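Local coordinates for gram-negative insecticidal protein (Chromobacterium piscinae, PDB 6FBM) that kills insects, probably by assembling into pores in target-cell membranes as other members of the MAC/perforin (MACPF) family do, at residues Leu198-Thr201 and Ala202-Tyr206; Lys223-Asn226 and Ser227-Asn231. All coordinates share one frame; numbering follows the deposited sequence.

Interaction 1 of 2, residues Leu198-Thr201 and Ala202-Tyr206; sequences LSTT and AEMSY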
loop_
_atom_site.group_PDB
_atom_site.type_symbol
_atom_site.label_atom_id
_atom_site.label_comp_id
_atom_site.label_asym_id
_atom_site.label_seq_id
_atom_site.Cartn_x
_atom_site.Cartn_y
_atom_site.Cartn_z
ATOM N N LEU A 198 -8.059 -9.732 46.726
ATOM C CA LEU A 198 -8.722 -9.696 45.414
ATOM C C LEU A 198 -7.915 -8.843 44.438
ATOM O O LEU A 198 -7.737 -9.224 43.271
ATOM C CB LEU A 198 -10.176 -9.190 45.544
ATOM C CG LEU A 198 -11.126 -9.025 44.328
ATOM C CD1 LEU A 198 -10.773 -7.812 43.454
ATOM C CD2 LEU A 198 -11.172 -10.317 43.502
ATOM N N SER A 199 -7.392 -7.722 44.916
ATOM C CA SER A 199 -6.678 -6.799 44.055
ATOM C C SER A 199 -5.397 -7.429 43.467
ATOM O O SER A 199 -5.090 -7.225 42.282
ATOM C CB SER A 199 -6.410 -5.474 44.791
ATOM O OG SER A 199 -5.413 -5.637 45.791
ATOM N N THR A 200 -4.685 -8.211 44.286
ATOM C CA THR A 200 -3.504 -8.953 43.846
ATOM C C THR A 200 -3.885 -10.041 42.836
ATOM O O THR A 200 -3.238 -10.191 41.813
ATOM C CB THR A 200 -2.734 -9.540 45.064
ATOM O OG1 THR A 200 -2.116 -8.477 45.796
ATOM C CG2 THR A 200 -1.631 -10.533 44.627
ATOM N N THR A 201 -4.946 -10.791 43.113
ATOM C CA THR A 201 -5.452 -11.801 42.164
ATOM C C THR A 201 -5.840 -11.171 40.823
ATOM O O THR A 201 -5.578 -11.743 39.764
ATOM C CB THR A 201 -6.647 -12.555 42.758
ATOM O OG1 THR A 201 -6.302 -12.992 44.077
ATOM C CG2 THR A 201 -7.004 -13.769 41.916
ATOM N N ALA A 202 -6.446 -9.995 40.882
ATOM C CA ALA A 202 -6.835 -9.282 39.680
ATOM C C ALA A 202 -5.621 -8.859 38.892
ATOM O O ALA A 202 -5.568 -9.054 37.684
ATOM C CB ALA A 202 -7.687 -8.071 40.041
ATOM N N GLU A 203 -4.647 -8.293 39.603
ATOM C CA GLU A 203 -3.338 -7.932 39.044
ATOM C C GLU A 203 -2.687 -9.118 38.335
ATOM O O GLU A 203 -2.289 -9.013 37.186
ATOM C CB GLU A 203 -2.417 -7.384 40.159
ATOM C CG GLU A 203 -0.927 -7.228 39.834
ATOM C CD GLU A 203 -0.093 -6.690 40.983
ATOM O OE1 GLU A 203 -0.560 -6.706 42.136
ATOM O OE2 GLU A 203 1.048 -6.232 40.731
ATOM N N MET A 204 -2.599 -10.250 39.014
ATOM C CA MET A 204 -1.972 -11.444 38.439
ATOM C C MET A 204 -2.748 -11.954 37.258
ATOM O O MET A 204 -2.155 -12.383 36.271
ATOM C CB MET A 204 -1.795 -12.541 39.511
ATOM C CG MET A 204 -0.855 -12.143 40.666
ATOM S SD MET A 204 0.712 -11.392 40.130
ATOM C CE MET A 204 1.076 -10.283 41.477
ATOM N N SER A 205 -4.074 -11.937 37.325
ATOM C CA SER A 205 -4.874 -12.413 36.204
ATOM C C SER A 205 -4.590 -11.545 34.982
ATOM O O SER A 205 -4.309 -12.073 33.891
ATOM C CB SER A 205 -6.348 -12.418 36.542
ATOM O OG SER A 205 -7.094 -12.943 35.463
ATOM N N TYR A 206 -4.615 -10.221 35.172
ATOM C CA TYR A 206 -4.306 -9.300 34.082
ATOM C C TYR A 206 -2.900 -9.575 33.554
ATOM O O TYR A 206 -2.716 -9.747 32.364
ATOM C CB TYR A 206 -4.444 -7.816 34.502
ATOM C CG TYR A 206 -3.922 -6.902 33.435
ATOM C CD1 TYR A 206 -4.664 -6.647 32.285
ATOM C CD2 TYR A 206 -2.632 -6.344 33.539
ATOM C CE1 TYR A 206 -4.147 -5.839 31.288
ATOM C CE2 TYR A 206 -2.120 -5.536 32.539
ATOM C CZ TYR A 206 -2.873 -5.298 31.428
ATOM O OH TYR A 206 -2.353 -4.516 30.453
#
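The carboxylate of Glu203 is the one flat side-chain group that meets the preceding turn: its OE1 comes to 4.1 Å from Thr200 CA, while OE2 forms a salt bridge with Lys207. CG anti to the backbone N (chi1 168°), with an extended chain beyond, carries the carboxylate back along that turn.

Alongside, Thr200 and Met204 point the same way. The thioether chain is bent, so that CG rests 3.3 Å from Thr200 O and the terminal CE lies 4.2 Å from Thr200 CG2; a flexible methionine can fold along a beta-branched neighbour in this way. Four backbone N-H to O=C bonds, each spanning four residues, join the two segments, including Met204 N to Thr200 O at 2.9 Å. Ser199 O, which accepts from Glu203 N, takes a second bond from Gln75 NE2.

Thr201 suits its buried place, since its OG1 bonds back to Ser197 O and its side chain packs on Phe228 of helix 220-230. Ala202, small enough for close contact, meets Gln75 and Thr124. This is a helix packed on the central sheet of a MACPF fold, probably part of its second helical cluster.

Interaction 2 of 2, residues Lys223-Asn226 and Ser227-Asn231; sequences KQVN and SFRSN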
loop_
_atom_site.group_PDB
_atom_site.type_symbol
_atom_site.label_atom_id
_atom_site.label_comp_id
_atom_site.label_asym_id
_atom_site.label_seq_id
_atom_site.Cartn_x
_atom_site.Cartn_y
_atom_site.Cartn_z
ATOM N N LYS A 223 -4.674 -21.491 40.725
ATOM C CA LYS A 223 -5.934 -21.773 41.359
ATOM C C LYS A 223 -6.657 -20.449 41.655
ATOM O O LYS A 223 -7.812 -20.278 41.269
ATOM C CB LYS A 223 -5.729 -22.625 42.630
ATOM C CG LYS A 223 -7.039 -23.008 43.289
ATOM C CD LYS A 223 -6.898 -23.011 44.825
ATOM C CE LYS A 223 -8.256 -23.171 45.471
ATOM N NZ LYS A 223 -8.264 -22.661 46.886
ATOM N N GLN A 224 -5.942 -19.518 42.286
ATOM C CA GLN A 224 -6.473 -18.212 42.678
ATOM C C GLN A 224 -7.003 -17.414 41.493
ATOM O O GLN A 224 -8.071 -16.815 41.585
ATOM C CB GLN A 224 -5.397 -17.370 43.419
ATOM C CG GLN A 224 -4.937 -17.893 44.792
ATOM C CD GLN A 224 -6.060 -18.013 45.831
ATOM O OE1 GLN A 224 -6.936 -17.160 45.910
ATOM N NE2 GLN A 224 -6.028 -19.090 46.637
ATOM N N VAL A 225 -6.269 -17.425 40.385
ATOM C CA VAL A 225 -6.655 -16.687 39.174
ATOM C C VAL A 225 -7.843 -17.367 38.475
ATOM O O VAL A 225 -8.754 -16.674 38.013
ATOM C CB VAL A 225 -5.438 -16.465 38.210
ATOM C CG1 VAL A 225 -5.866 -16.134 36.787
ATOM C CG2 VAL A 225 -4.535 -15.369 38.764
ATOM N N ASN A 226 -7.823 -18.697 38.394
ATOM C CA ASN A 226 -8.949 -19.455 37.818
ATOM C C ASN A 226 -10.249 -19.179 38.565
ATOM O O ASN A 226 -11.303 -19.002 37.968
ATOM C CB ASN A 226 -8.685 -20.971 37.821
ATOM C CG ASN A 226 -7.752 -21.419 36.700
ATOM O OD1 ASN A 226 -7.546 -20.707 35.710
ATOM N ND2 ASN A 226 -7.218 -22.622 36.828
ATOM N N SER A 227 -10.134 -19.140 39.882
ATOM C CA SER A 227 -11.250 -18.826 40.762
ATOM C C SER A 227 -11.807 -17.414 40.501
ATOM O O SER A 227 -13.019 -17.204 40.419
ATOM C CB SER A 227 -10.788 -18.950 42.207
ATOM O OG SER A 227 -11.893 -19.002 43.065
ATOM N N PHE A 228 -10.896 -16.456 40.368
ATOM C CA PHE A 228 -11.234 -15.060 40.031
ATOM C C PHE A 228 -12.000 -14.974 38.715
ATOM O O PHE A 228 -13.088 -14.406 38.642
ATOM C CB PHE A 228 -9.948 -14.204 40.013
ATOM C CG PHE A 228 -10.110 -12.835 39.433
ATOM C CD1 PHE A 228 -10.641 -11.797 40.178
ATOM C CD2 PHE A 228 -9.701 -12.571 38.132
ATOM C CE1 PHE A 228 -10.771 -10.517 39.619
ATOM C CE2 PHE A 228 -9.818 -11.310 37.576
ATOM C CZ PHE A 228 -10.361 -10.284 38.316
ATOM N N ARG A 229 -11.431 -15.577 37.687
ATOM C CA ARG A 229 -12.010 -15.513 36.364
ATOM C C ARG A 229 -13.384 -16.165 36.254
ATOM O O ARG A 229 -14.301 -15.566 35.698
ATOM C CB ARG A 229 -11.051 -16.118 35.330
ATOM C CG ARG A 229 -9.801 -15.285 35.110
ATOM C CD ARG A 229 -8.933 -15.829 33.986
ATOM N NE ARG A 229 -7.688 -15.083 33.913
ATOM C CZ ARG A 229 -6.676 -15.368 33.095
ATOM N NH1 ARG A 229 -6.757 -16.393 32.244
ATOM N NH2 ARG A 229 -5.562 -14.635 33.146
ATOM N N SER A 230 -13.522 -17.379 36.767
ATOM C CA SER A 230 -14.791 -18.107 36.654
ATOM C C SER A 230 -15.884 -17.614 37.625
ATOM O O SER A 230 -17.063 -17.899 37.401
ATOM C CB SER A 230 -14.594 -19.639 36.702
ATOM O OG SER A 230 -13.834 -20.009 37.799
ATOM N N ASN A 231 -15.508 -16.854 38.657
ATOM C CA ASN A 231 -16.491 -16.164 39.521
ATOM C C ASN A 231 -16.522 -14.637 39.373
ATOM O O ASN A 231 -17.011 -13.940 40.275
ATOM C CB ASN A 231 -16.266 -16.543 40.984
ATOM C CG ASN A 231 -16.391 -18.031 41.221
ATOM O OD1 ASN A 231 -15.435 -18.688 41.667
ATOM N ND2 ASN A 231 -17.550 -18.582 40.889
#
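From Lys223 to Ser230 the backbone is helical, each N-H of Ser227 to Ser230 bonding to the carbonyl four residues earlier, until Asn231 leaves helical angles (phi -110°, psi 21°). These are the last two turns of helix 220-230, which runs into strand 232-239 of the MACPF sheet.

On the inner side Val225 and Arg229 lie side by side. The methyl CG1 of Val225 sits over one face of the guanidinium, 3.6 Å from Arg229 NE, and the arginine chain, extended from CG to NE, passes Val225 O with its CG at 3.4 Å. A beta-branched valine thus packs against the flat group, whose NE bonds to Ser205. Phe228 has Val225 O near its ring plane, at the edge; its aromatic bulk is packed between helix 198-209 and strands 179-187 and 232-239, against Leu198, Tyr183, Ala185 and Ile234. On the outer side Lys223 and Asn226 are exposed, as their polar ends suit.

Ser230 fits the helix end because its short hydroxyl can turn back on the backbone (chi1 51°). Asn226 O accepts two bonds, from Ser230 N at 3.0 Å and from Ser230 OG at 2.7 Å, arriving from opposite faces of the carbonyl plane.

Interactions 1 and 2 are turns of consecutive helices, 198-209 and 220-230, that pack together with their centres about 10 Å apart. Their polar link is a probable hydrogen bond between Ser205 OG and Arg229 NE, 2.7 Å long; the same hydroxyl bonds to Tyr183 OH of strand 179-187, so it links Arg229 of the second helix with Tyr183 of the sheet. One turn earlier the packing is close: Thr201 CG2 lies 3.2 Å from Gln224 O and 3.5 Å from Phe228 CB. Both helices fall between strands 179-187 and 232-239, the place where MACPF proteins carry a helical cluster that, in related pore formers, unfolds into a membrane-spanning hairpin; a similar role here is plausible.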